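Local coordinates for putative P450-like enzyme (Streptomyces himastatinicus ATCC 53653, PDB 5Z9J), which binds heme b and probably acts as a cytochrome P450 monooxygenase, using molecular oxygen to oxidise its substrate, at residues Glu72-Phe75 with Ala76-Asp79; Arg85-Gly88 with Leu89-Ala93. One frame throughout, in Å; residues are numbered along the deposited sequence.

Contact 1: Glu72-Phe75 with Ala76-Asp79. With HEM (protoporphyrin IX containing Fe), chain E.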
loop_
_atom_site.group_PDB
_atom_site.type_symbol
_atom_site.label_atom_id
_atom_site.label_comp_id
_atom_site.label_asym_id
_atom_site.label_seq_id
_atom_site.Cartn_x
_atom_site.Cartn_y
_atom_site.Cartn_z
ATOM N N GLU A 72 18.165 2.213 -8.010
ATOM C CA GLU A 72 18.404 0.786 -7.720
ATOM C C GLU A 72 18.234 0.412 -6.243
ATOM O O GLU A 72 18.660 1.146 -5.331
ATOM C CB GLU A 72 19.781 0.345 -8.222
ATOM C CG GLU A 72 20.928 0.903 -7.430
ATOM C CD GLU A 72 22.234 0.330 -7.874
ATOM O OE1 GLU A 72 22.204 -0.634 -8.671
ATOM O OE2 GLU A 72 23.283 0.875 -7.475
ATOM N N GLY A 73 17.623 -0.757 -6.037
ATOM C CA GLY A 73 17.230 -1.253 -4.722
ATOM C C GLY A 73 15.711 -1.211 -4.565
ATOM O O GLY A 73 15.132 -1.902 -3.743
ATOM N N ASP A 74 15.057 -0.397 -5.380
ATOM C CA ASP A 74 13.604 -0.350 -5.353
ATOM C C ASP A 74 13.082 -1.508 -6.149
ATOM O O ASP A 74 12.658 -1.352 -7.308
ATOM C CB ASP A 74 13.071 0.964 -5.891
ATOM C CG ASP A 74 11.579 1.046 -5.820
ATOM O OD1 ASP A 74 10.967 0.163 -5.199
ATOM O OD2 ASP A 74 11.008 2.013 -6.352
ATOM N N PHE A 75 13.067 -2.669 -5.510
ATOM C CA PHE A 75 12.683 -3.898 -6.187
ATOM C C PHE A 75 11.214 -3.931 -6.593
ATOM O O PHE A 75 10.804 -4.820 -7.325
ATOM C CB PHE A 75 13.026 -5.108 -5.321
ATOM C CG PHE A 75 12.427 -5.075 -3.973
ATOM C CD1 PHE A 75 13.101 -4.474 -2.913
ATOM C CD2 PHE A 75 11.181 -5.649 -3.744
ATOM C CE1 PHE A 75 12.544 -4.450 -1.643
ATOM C CE2 PHE A 75 10.606 -5.632 -2.478
ATOM C CZ PHE A 75 11.298 -5.022 -1.409
ATOM N N ALA A 76 10.424 -2.973 -6.124
ATOM C CA ALA A 76 9.037 -2.852 -6.581
ATOM C C ALA A 76 9.004 -2.475 -8.063
ATOM O O ALA A 76 8.027 -2.797 -8.781
ATOM C CB ALA A 76 8.242 -1.799 -5.755
ATOM N N HIS A 77 10.058 -1.804 -8.540
ATOM C CA HIS A 77 10.103 -1.477 -9.948
ATOM C C HIS A 77 11.179 -2.260 -10.668
ATOM O O HIS A 77 11.631 -1.875 -11.709
ATOM C CB HIS A 77 10.308 0.029 -10.141
ATOM C CG HIS A 77 9.130 0.837 -9.713
ATOM N ND1 HIS A 77 9.103 1.574 -8.546
ATOM C CD2 HIS A 77 7.894 0.948 -10.257
ATOM C CE1 HIS A 77 7.917 2.147 -8.420
ATOM N NE2 HIS A 77 7.166 1.785 -9.448
ATOM N N THR A 78 11.558 -3.394 -10.117
ATOM C CA THR A 78 12.600 -4.199 -10.704
ATOM C C THR A 78 12.028 -5.516 -11.210
ATOM O O THR A 78 11.256 -6.159 -10.485
ATOM C CB THR A 78 13.686 -4.483 -9.644
ATOM O OG1 THR A 78 14.178 -3.233 -9.135
ATOM C CG2 THR A 78 14.812 -5.274 -10.228
ATOM N N ASP A 79 12.482 -5.961 -12.381
ATOM C CA ASP A 79 12.015 -7.222 -13.000
ATOM C C ASP A 79 13.020 -8.359 -12.803
ATOM O O ASP A 79 14.139 -8.123 -12.353
ATOM C CB ASP A 79 11.777 -7.051 -14.520
ATOM C CG ASP A 79 10.775 -6.007 -14.837
ATOM O OD1 ASP A 79 9.815 -5.792 -14.067
ATOM O OD2 ASP A 79 10.980 -5.333 -15.852
HETATM C CHA HEM E . 3.817 -5.093 -2.610
HETATM C CHB HEM E . -0.564 -3.839 -1.110
HETATM C CHC HEM E . 1.217 -3.358 3.360
HETATM C CHD HEM E . 5.687 -3.652 1.696
HETATM C C1A HEM E . 2.464 -4.840 -2.654
HETATM C C2A HEM E . 1.557 -4.951 -3.799
HETATM C C3A HEM E . 0.334 -4.620 -3.377
HETATM C C4A HEM E . 0.433 -4.271 -1.951
HETATM C CMA HEM E . -0.938 -4.580 -4.235
HETATM C CAA HEM E . 1.929 -5.384 -5.232
HETATM C CBA HEM E . 2.589 -4.239 -6.009
HETATM C CGA HEM E . 2.695 -4.547 -7.508
HETATM O O1A HEM E . 3.065 -3.657 -8.314
HETATM O O2A HEM E . 2.448 -5.686 -7.945
HETATM C C1B HEM E . -0.470 -3.667 0.242
HETATM C C2B HEM E . -1.593 -3.495 1.124
HETATM C C3B HEM E . -1.101 -3.364 2.362
HETATM C C4B HEM E . 0.350 -3.427 2.279
HETATM C CMB HEM E . -3.048 -3.491 0.621
HETATM C CAB HEM E . -1.828 -3.153 3.695
HETATM C CBB HEM E . -3.155 -3.129 3.818
HETATM C C1C HEM E . 2.597 -3.420 3.333
HETATM C C2C HEM E . 3.514 -3.323 4.497
HETATM C C3C HEM E . 4.743 -3.412 4.010
HETATM C C4C HEM E . 4.636 -3.535 2.578
HETATM C CMC HEM E . 3.040 -3.193 5.956
HETATM C CAC HEM E . 6.138 -3.361 4.680
HETATM C CBC HEM E . 6.336 -3.272 5.987
HETATM C C1D HEM E . 5.587 -4.022 0.394
HETATM C C2D HEM E . 6.709 -4.171 -0.484
HETATM C C3D HEM E . 6.122 -4.638 -1.804
HETATM C C4D HEM E . 4.703 -4.718 -1.616
HETATM C CMD HEM E . 8.204 -3.914 -0.172
HETATM C CAD HEM E . 6.909 -4.887 -3.096
HETATM C CBD HEM E . 7.316 -6.341 -3.208
HETATM C CGD HEM E . 7.900 -6.561 -4.592
HETATM O O1D HEM E . 7.746 -5.697 -5.488
HETATM O O2D HEM E . 8.511 -7.638 -4.815
HETATM N NA HEM E . 1.726 -4.433 -1.577
HETATM N NB HEM E . 0.709 -3.601 0.978
HETATM N NC HEM E . 3.347 -3.524 2.221
HETATM N ND HEM E . 4.409 -4.382 -0.288
HETATM FE FE HEM E . 2.588 -4.125 0.363
HETATM O O HOH W 1 16.767 -2.355 -8.613
#
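Asp74 and His77 pair through their side chains across a tight turn in the loop that leads to the C helix (82-93) of the P450 fold. Asp74 has its carboxylate carbon anti to the backbone N (chi1 -178°), which carries OD2 over to the His77 ring. His77 ND1 donates to Asp74 OD2 at 2.9 Å, almost straight (166°). The acceptor lies in the plane of the imidazole, at its edge. The two flat groups stand at right angles, and ND1 comes down on OD2 from above the carboxylate plane. OD2 also forms a salt bridge with Arg233 of helix 224-238. The other oxygen, OD1, takes a weak bond from Ala76 N at 3.3 Å. With an alanine here, His77 ND1 and Arg233 would probably lose their shared acceptor and the imidazole would be freer to turn. The backbone closes the turn as well: His77 N donates to Asp74 O at 2.9 Å. Thr78 OG1 lies 3.0 Å from the same Asp74 O and shares a water with Gly73 N. Phe75 turns the other way, to the heme. With CG between the backbone N and the carbonyl carbon (chi1 56°), its ring reaches a heme propionate edge-on: CE2 lies 3.4 Å from HEM CBD, and O2D lies in the ring plane, 3.5 Å from CD2.

Contact 2: Arg85-Gly88 with Leu89-Ala93. With HEM (protoporphyrin IX containing Fe), chain E.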
loop_
_atom_site.group_PDB
_atom_site.type_symbol
_atom_site.label_atom_id
_atom_site.label_comp_id
_atom_site.label_asym_id
_atom_site.label_seq_id
_atom_site.Cartn_x
_atom_site.Cartn_y
_atom_site.Cartn_z
ATOM N N ARG A 85 16.897 -11.541 -6.184
ATOM C CA ARG A 85 17.963 -11.195 -5.251
ATOM C C ARG A 85 17.482 -10.170 -4.261
ATOM O O ARG A 85 17.343 -10.489 -3.099
ATOM C CB ARG A 85 19.176 -10.643 -5.980
ATOM C CG ARG A 85 19.721 -11.590 -6.953
ATOM C CD ARG A 85 20.918 -11.022 -7.688
ATOM N NE ARG A 85 21.217 -11.720 -8.945
ATOM C CZ ARG A 85 21.230 -13.044 -9.135
ATOM N NH1 ARG A 85 20.989 -13.904 -8.149
ATOM N NH2 ARG A 85 21.528 -13.521 -10.338
ATOM N N LEU A 86 17.080 -9.003 -4.756
ATOM C CA LEU A 86 16.715 -7.870 -3.918
ATOM C C LEU A 86 15.591 -8.214 -2.953
ATOM O O LEU A 86 15.715 -8.045 -1.719
ATOM C CB LEU A 86 16.261 -6.713 -4.807
ATOM C CG LEU A 86 17.339 -5.863 -5.449
ATOM C CD1 LEU A 86 16.705 -4.948 -6.487
ATOM C CD2 LEU A 86 17.989 -5.057 -4.328
ATOM N N ARG A 87 14.510 -8.742 -3.514
ATOM C CA ARG A 87 13.376 -9.146 -2.705
ATOM C C ARG A 87 13.796 -10.197 -1.684
ATOM O O ARG A 87 13.307 -10.206 -0.540
ATOM C CB ARG A 87 12.232 -9.705 -3.563
ATOM C CG ARG A 87 11.002 -9.891 -2.677
ATOM C CD ARG A 87 9.869 -10.683 -3.264
ATOM N NE ARG A 87 8.909 -11.014 -2.204
ATOM C CZ ARG A 87 7.686 -10.498 -2.078
ATOM N NH1 ARG A 87 7.205 -9.636 -2.977
ATOM N NH2 ARG A 87 6.916 -10.906 -1.074
ATOM N N GLY A 88 14.680 -11.099 -2.105
ATOM C CA GLY A 88 15.208 -12.121 -1.210
ATOM C C GLY A 88 15.953 -11.601 0.015
ATOM O O GLY A 88 15.733 -12.105 1.128
ATOM N N LEU A 89 16.802 -10.576 -0.158
ATOM C CA LEU A 89 17.573 -10.064 0.993
ATOM C C LEU A 89 16.659 -9.499 2.057
ATOM O O LEU A 89 16.877 -9.717 3.246
ATOM C CB LEU A 89 18.552 -8.934 0.648
ATOM C CG LEU A 89 19.746 -8.921 -0.281
ATOM C CD1 LEU A 89 19.319 -9.326 -1.607
ATOM C CD2 LEU A 89 20.391 -7.540 -0.367
ATOM N N VAL A 90 15.640 -8.772 1.597
ATOM C CA VAL A 90 14.725 -8.054 2.471
ATOM C C VAL A 90 13.825 -9.038 3.181
ATOM O O VAL A 90 13.569 -8.888 4.385
ATOM C CB VAL A 90 13.877 -7.028 1.676
ATOM C CG1 VAL A 90 12.898 -6.286 2.592
ATOM C CG2 VAL A 90 14.791 -6.053 0.922
ATOM N N ASP A 91 13.341 -10.032 2.425
ATOM C CA ASP A 91 12.550 -11.132 2.995
ATOM C C ASP A 91 13.357 -11.776 4.103
ATOM O O ASP A 91 12.925 -11.865 5.240
ATOM C CB ASP A 91 12.215 -12.226 1.962
ATOM C CG ASP A 91 11.086 -11.847 0.996
ATOM O OD1 ASP A 91 10.254 -10.987 1.332
ATOM O OD2 ASP A 91 10.994 -12.467 -0.093
ATOM N N HIS A 92 14.567 -12.173 3.749
ATOM C CA HIS A 92 15.484 -12.784 4.681
ATOM C C HIS A 92 15.753 -11.872 5.868
ATOM O O HIS A 92 15.878 -12.335 7.013
ATOM C CB HIS A 92 16.816 -13.113 4.010
ATOM C CG HIS A 92 17.726 -13.921 4.876
ATOM N ND1 HIS A 92 18.655 -13.353 5.724
ATOM C CD2 HIS A 92 17.881 -15.261 4.994
ATOM C CE1 HIS A 92 19.322 -14.307 6.347
ATOM N NE2 HIS A 92 18.875 -15.476 5.918
ATOM N N ALA A 93 15.838 -10.570 5.579
ATOM C CA ALA A 93 16.181 -9.600 6.596
ATOM C C ALA A 93 15.107 -9.612 7.660
ATOM O O ALA A 93 15.403 -9.505 8.847
ATOM C CB ALA A 93 16.354 -8.217 5.990
HETATM C CHA HEM E . 3.817 -5.093 -2.610
HETATM C CHB HEM E . -0.564 -3.839 -1.110
HETATM C CHC HEM E . 1.217 -3.358 3.360
HETATM C CHD HEM E . 5.687 -3.652 1.696
HETATM C C1A HEM E . 2.464 -4.840 -2.654
HETATM C C2A HEM E . 1.557 -4.951 -3.799
HETATM C C3A HEM E . 0.334 -4.620 -3.377
HETATM C C4A HEM E . 0.433 -4.271 -1.951
HETATM C CMA HEM E . -0.938 -4.580 -4.235
HETATM C CAA HEM E . 1.929 -5.384 -5.232
HETATM C CBA HEM E . 2.589 -4.239 -6.009
HETATM C CGA HEM E . 2.695 -4.547 -7.508
HETATM O O1A HEM E . 3.065 -3.657 -8.314
HETATM O O2A HEM E . 2.448 -5.686 -7.945
HETATM C C1B HEM E . -0.470 -3.667 0.242
HETATM C C2B HEM E . -1.593 -3.495 1.124
HETATM C C3B HEM E . -1.101 -3.364 2.362
HETATM C C4B HEM E . 0.350 -3.427 2.279
HETATM C CMB HEM E . -3.048 -3.491 0.621
HETATM C CAB HEM E . -1.828 -3.153 3.695
HETATM C CBB HEM E . -3.155 -3.129 3.818
HETATM C C1C HEM E . 2.597 -3.420 3.333
HETATM C C2C HEM E . 3.514 -3.323 4.497
HETATM C C3C HEM E . 4.743 -3.412 4.010
HETATM C C4C HEM E . 4.636 -3.535 2.578
HETATM C CMC HEM E . 3.040 -3.193 5.956
HETATM C CAC HEM E . 6.138 -3.361 4.680
HETATM C CBC HEM E . 6.336 -3.272 5.987
HETATM C C1D HEM E . 5.587 -4.022 0.394
HETATM C C2D HEM E . 6.709 -4.171 -0.484
HETATM C C3D HEM E . 6.122 -4.638 -1.804
HETATM C C4D HEM E . 4.703 -4.718 -1.616
HETATM C CMD HEM E . 8.204 -3.914 -0.172
HETATM C CAD HEM E . 6.909 -4.887 -3.096
HETATM C CBD HEM E . 7.316 -6.341 -3.208
HETATM C CGD HEM E . 7.900 -6.561 -4.592
HETATM O O1D HEM E . 7.746 -5.697 -5.488
HETATM O O2D HEM E . 8.511 -7.638 -4.815
HETATM N NA HEM E . 1.726 -4.433 -1.577
HETATM N NB HEM E . 0.709 -3.601 0.978
HETATM N NC HEM E . 3.347 -3.524 2.221
HETATM N ND HEM E . 4.409 -4.382 -0.288
HETATM FE FE HEM E . 2.588 -4.125 0.363
#
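Arg87 of the heme propionate site, on the C helix of the P450 fold (82-93), pairs with Asp91 one helical turn on. Arg87 and His83, also on this helix, follow the HxxxR pattern known from many P450s, and both bind the heme. Arg87 has CG anti to its own N (chi1 -171°), and the chain stays extended as far as NE. This carries the guanidinium out from the helix to a heme propionate. There NH1 donates to HEM O2D at 3.0 Å, with a bent N-H...O angle of 142°. NH1 also binds the carbonyl oxygen of Phe346, the residue before the heme ligand Cys347. One nitrogen therefore ties the propionate to the cysteine loop. On the NE side the guanidinium meets Asp91, a second-shell residue: NE lies 3.3 Å from OD2 in a salt bridge whose hydrogen bond is weak. Both Asp91 OD2 and HEM O2D come in at the edge of the guanidinium, near its plane. The carboxylate of Asp91 is turned about 60° against that plane. Two carboxylates thus meet the cation on different edges and probably balance its charge. Arg350 comes close to NH2 as a like charge. Asp91 also leans back over the preceding turn, with its CG 3.2 Å from Arg87 O. Along the backbone, Asp91 N donates to Arg87 O at 3.0 Å, and His92 N to Gly88 O at 2.9 Å. The bond from Val90 N to Leu86 O is weak. The Val90 side chain sits beyond the oxygen of that same carbonyl and also touches Leu348. Its methyl carbon CG2 rests 3.4 Å from Leu86 O.

Contact 1 comes first along the chain, in the loop between helices 68-71 and 82-93. Contact 2 follows on helix 82-93 itself. Their centres are 12 Å apart, on the same side of the chain's centre, and both touch the heme. They also pack on each other. Phe75 CB lies 3.6 Å from Leu86 CB, and Phe75 CE1 lies 3.8 Å from Val90 CG2. Gly73 and Thr78 also reach Leu86. These contacts, largely apolar, bring the loop and the C helix together beside the heme. Loop and helix meet the same heme propionate, Phe75 touching it with its ring edge and Arg87 bonding its oxygen O2D.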